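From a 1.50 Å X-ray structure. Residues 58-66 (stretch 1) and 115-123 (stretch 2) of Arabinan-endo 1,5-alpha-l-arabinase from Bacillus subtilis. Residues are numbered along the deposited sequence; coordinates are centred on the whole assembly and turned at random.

Stretch 1, residues 58-66: PLSWWSNYV
Stretch 2, residues 115-123: KDEGLVIRS

How do the two backbones lie against each other? Residues 60-64 take helical phi/psi angles without a regular helix's bonds, though Asn64 N to Trp61 O (3.0 Å) and Val66 N to Trp62 O (2.9 Å) close turns. Stretch 2 runs as strand from Lys115, kinked at Glu117 (-96/-2) and Gly118 (84/-163), and turns a corner at Val120. The chains run in the same sense: CA atoms pair Leu59-Asp116 at 8.0 Å, Trp61-Gly118 at 7.7 Å and Tyr65-Arg122 at 7.2 Å. Together they bury 392 Å², with Tyr65 (90 Å²), Trp61 (78 Å²) and Leu119 (62 Å²) covered most.

What anchors the start of stretch 2? Asp116 (chi1 t, chi2 19°) points toward stretch 1 and accepts a hydrogen bond from the indole: Trp61 NE1 to Asp116 OD1 is 3.0 Å at 161°, with a weak second bond from Trp61 NE1 to Asp116 OD2, 3.1 Å. OD1 lies near the indole plane, where the N-H points. Asp116 OD1 also receives Gly118 N at 2.9 Å, and Leu59 (chi1 m, chi2 t) brings CD1 to 3.5 Å from Asp116 OD1.

Why is Gly118 a glycine? Its phi/psi would jam a CB against the preceding carbonyl oxygen. Trp61 (chi1 p, chi2 -102°) lies close by, CZ2 3.4 Å from Gly118 C; its broad indole meets this backbone while its N-H reaches the carboxylate.

How does Leu119 serve two aromatic rings? Its N lies over one face of the Trp61 indole, and its CB is 3.9 Å from Trp61 CZ3. With chi1 t and chi2 p, its CD2 sits over a face of Tyr65 (chi1 m, chi2 -67°), 3.7 Å from Tyr65 CZ, in a CH-pi contact. An apolar leucine suits both rings.

What closes the far end? Past Val120, Arg122 (p, p, t, -91°) places NH1 3.5 Å from Tyr65 CD1, at the ring edge; CD1 in turn lies over a guanidinium face. One water accepts from Arg122 NH1 (3.1 Å) and donates to Tyr65 O (2.8 Å) and Ser123 O (2.9 Å), linking the backbones.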

# COMPACT_ATOMS: atom_id res chain seq x y z
N PRO A 58 6.05 14.43 -14.97
CA PRO A 58 6.48 14.44 -13.59
C PRO A 58 6.30 15.81 -12.93
O PRO A 58 6.24 16.81 -13.58
CB PRO A 58 7.99 14.08 -13.68
CG PRO A 58 8.37 14.40 -15.01
CD PRO A 58 7.18 14.34 -15.91
N LEU A 59 6.23 15.80 -11.60
CA LEU A 59 6.12 17.03 -10.83
C LEU A 59 7.51 17.57 -10.53
O LEU A 59 8.42 16.78 -10.21
CB LEU A 59 5.36 16.76 -9.53
CG LEU A 59 3.90 16.32 -9.76
CD1 LEU A 59 3.23 16.06 -8.42
CD2 LEU A 59 3.13 17.24 -10.62
N SER A 60 7.71 18.88 -10.69
CA SER A 60 9.04 19.48 -10.58
C SER A 60 9.68 19.33 -9.21
O SER A 60 10.91 19.20 -9.10
CB SER A 60 9.04 20.94 -10.99
OG SER A 60 8.27 21.71 -10.11
N TRP A 61 8.89 19.28 -8.14
CA TRP A 61 9.49 19.27 -6.79
C TRP A 61 10.14 17.96 -6.42
O TRP A 61 10.97 17.88 -5.52
CB TRP A 61 8.45 19.66 -5.71
CG TRP A 61 7.27 18.75 -5.52
CD1 TRP A 61 5.99 18.98 -6.02
CD2 TRP A 61 7.18 17.61 -4.69
NE1 TRP A 61 5.15 17.98 -5.58
CE2 TRP A 61 5.84 17.13 -4.76
CE3 TRP A 61 8.10 16.89 -3.92
CZ2 TRP A 61 5.43 15.98 -4.13
CZ3 TRP A 61 7.66 15.74 -3.25
CH2 TRP A 61 6.36 15.31 -3.37
N TRP A 62 9.78 16.89 -7.13
CA TRP A 62 10.29 15.54 -6.79
C TRP A 62 11.80 15.50 -6.80
O TRP A 62 12.39 14.89 -5.92
CB TRP A 62 9.75 14.52 -7.77
CG TRP A 62 8.30 14.25 -7.71
CD1 TRP A 62 7.41 14.58 -6.71
CD2 TRP A 62 7.55 13.58 -8.70
NE1 TRP A 62 6.15 14.11 -7.04
CE2 TRP A 62 6.21 13.48 -8.25
CE3 TRP A 62 7.88 12.99 -9.92
CZ2 TRP A 62 5.21 12.86 -8.99
CZ3 TRP A 62 6.88 12.37 -10.65
CH2 TRP A 62 5.56 12.34 -10.20
N SER A 63 12.44 16.21 -7.73
CA SER A 63 13.91 16.13 -7.83
C SER A 63 14.64 16.82 -6.66
O SER A 63 15.83 16.59 -6.44
CB SER A 63 14.40 16.66 -9.19
OG SER A 63 14.20 18.03 -9.29
N ASN A 64 13.93 17.66 -5.91
CA ASN A 64 14.50 18.32 -4.74
C ASN A 64 14.71 17.36 -3.59
O ASN A 64 15.48 17.67 -2.67
CB ASN A 64 13.60 19.45 -4.23
CG ASN A 64 13.37 20.53 -5.27
OD1 ASN A 64 14.19 20.71 -6.19
ND2 ASN A 64 12.28 21.28 -5.12
N TYR A 65 13.98 16.26 -3.58
CA TYR A 65 14.03 15.26 -2.50
C TYR A 65 14.59 13.92 -2.95
O TYR A 65 15.25 13.21 -2.17
CB TYR A 65 12.65 15.09 -1.84
CG TYR A 65 12.16 16.36 -1.22
CD1 TYR A 65 12.80 16.91 -0.13
CD2 TYR A 65 11.11 17.07 -1.79
CE1 TYR A 65 12.38 18.10 0.42
CE2 TYR A 65 10.67 18.24 -1.25
CZ TYR A 65 11.34 18.77 -0.16
OH TYR A 65 10.88 19.91 0.37
N VAL A 66 14.36 13.57 -4.20
CA VAL A 66 14.79 12.31 -4.78
C VAL A 66 15.46 12.60 -6.12
O VAL A 66 14.89 12.36 -7.19
CB VAL A 66 13.60 11.35 -4.98
CG1 VAL A 66 14.03 9.94 -5.41
CG2 VAL A 66 12.74 11.27 -3.72
N LYS A 115 -4.76 17.65 -8.44
CA LYS A 115 -4.07 18.80 -7.87
C LYS A 115 -2.86 18.31 -7.04
O LYS A 115 -2.99 17.44 -6.18
CB LYS A 115 -5.01 19.54 -6.94
CG LYS A 115 -4.41 20.79 -6.28
CD LYS A 115 -5.45 21.43 -5.36
CE LYS A 115 -4.81 22.25 -4.23
NZ LYS A 115 -5.84 23.05 -3.45
N ASP A 116 -1.70 18.87 -7.31
CA ASP A 116 -0.48 18.62 -6.56
C ASP A 116 -0.55 19.28 -5.17
O ASP A 116 -0.55 20.50 -5.06
CB ASP A 116 0.72 19.13 -7.38
CG ASP A 116 2.03 18.94 -6.70
OD1 ASP A 116 2.15 18.13 -5.77
OD2 ASP A 116 2.98 19.69 -7.06
N GLU A 117 -0.60 18.44 -4.14
CA GLU A 117 -0.56 18.89 -2.75
C GLU A 117 0.82 18.86 -2.12
O GLU A 117 1.00 19.35 -0.99
CB GLU A 117 -1.50 18.03 -1.89
CG GLU A 117 -2.96 18.01 -2.38
CD GLU A 117 -3.80 19.18 -1.94
OE1 GLU A 117 -3.31 20.05 -1.15
OE2 GLU A 117 -4.96 19.30 -2.47
N GLY A 118 1.80 18.39 -2.87
CA GLY A 118 3.17 18.44 -2.42
C GLY A 118 3.61 17.31 -1.52
O GLY A 118 3.03 16.21 -1.43
N LEU A 119 4.72 17.55 -0.86
CA LEU A 119 5.40 16.57 -0.06
C LEU A 119 4.63 16.18 1.19
O LEU A 119 4.13 17.07 1.87
CB LEU A 119 6.78 17.10 0.35
CG LEU A 119 7.62 16.24 1.33
CD1 LEU A 119 8.10 15.04 0.65
CD2 LEU A 119 8.77 17.03 1.94
N VAL A 120 4.57 14.87 1.46
CA VAL A 120 3.98 14.33 2.70
C VAL A 120 5.10 14.05 3.73
O VAL A 120 5.13 14.66 4.81
CB VAL A 120 3.15 13.11 2.37
CG1 VAL A 120 2.58 12.53 3.65
CG2 VAL A 120 2.03 13.49 1.42
N ILE A 121 6.04 13.20 3.34
CA ILE A 121 7.20 12.86 4.17
C ILE A 121 8.25 12.29 3.25
O ILE A 121 7.93 11.63 2.24
CB ILE A 121 6.78 11.88 5.29
CG1 ILE A 121 7.88 11.69 6.35
CG2 ILE A 121 6.29 10.56 4.71
CD1 ILE A 121 7.41 11.06 7.59
N ARG A 122 9.51 12.49 3.60
CA ARG A 122 10.61 11.93 2.83
C ARG A 122 11.58 11.15 3.76
O ARG A 122 11.51 11.22 5.01
CB ARG A 122 11.28 12.98 1.95
CG ARG A 122 11.79 14.20 2.66
CD ARG A 122 12.95 13.99 3.52
NE ARG A 122 13.52 15.31 3.84
CZ ARG A 122 14.46 15.94 3.15
NH1 ARG A 122 15.05 15.38 2.10
NH2 ARG A 122 14.84 17.14 3.55
N SER A 123 12.48 10.43 3.11
CA SER A 123 13.56 9.74 3.78
C SER A 123 14.89 9.95 3.01
O SER A 123 14.87 10.21 1.81
CB SER A 123 13.29 8.23 3.88
OG SER A 123 13.04 7.65 2.61
O HOH W 1 14.49 12.74 0.50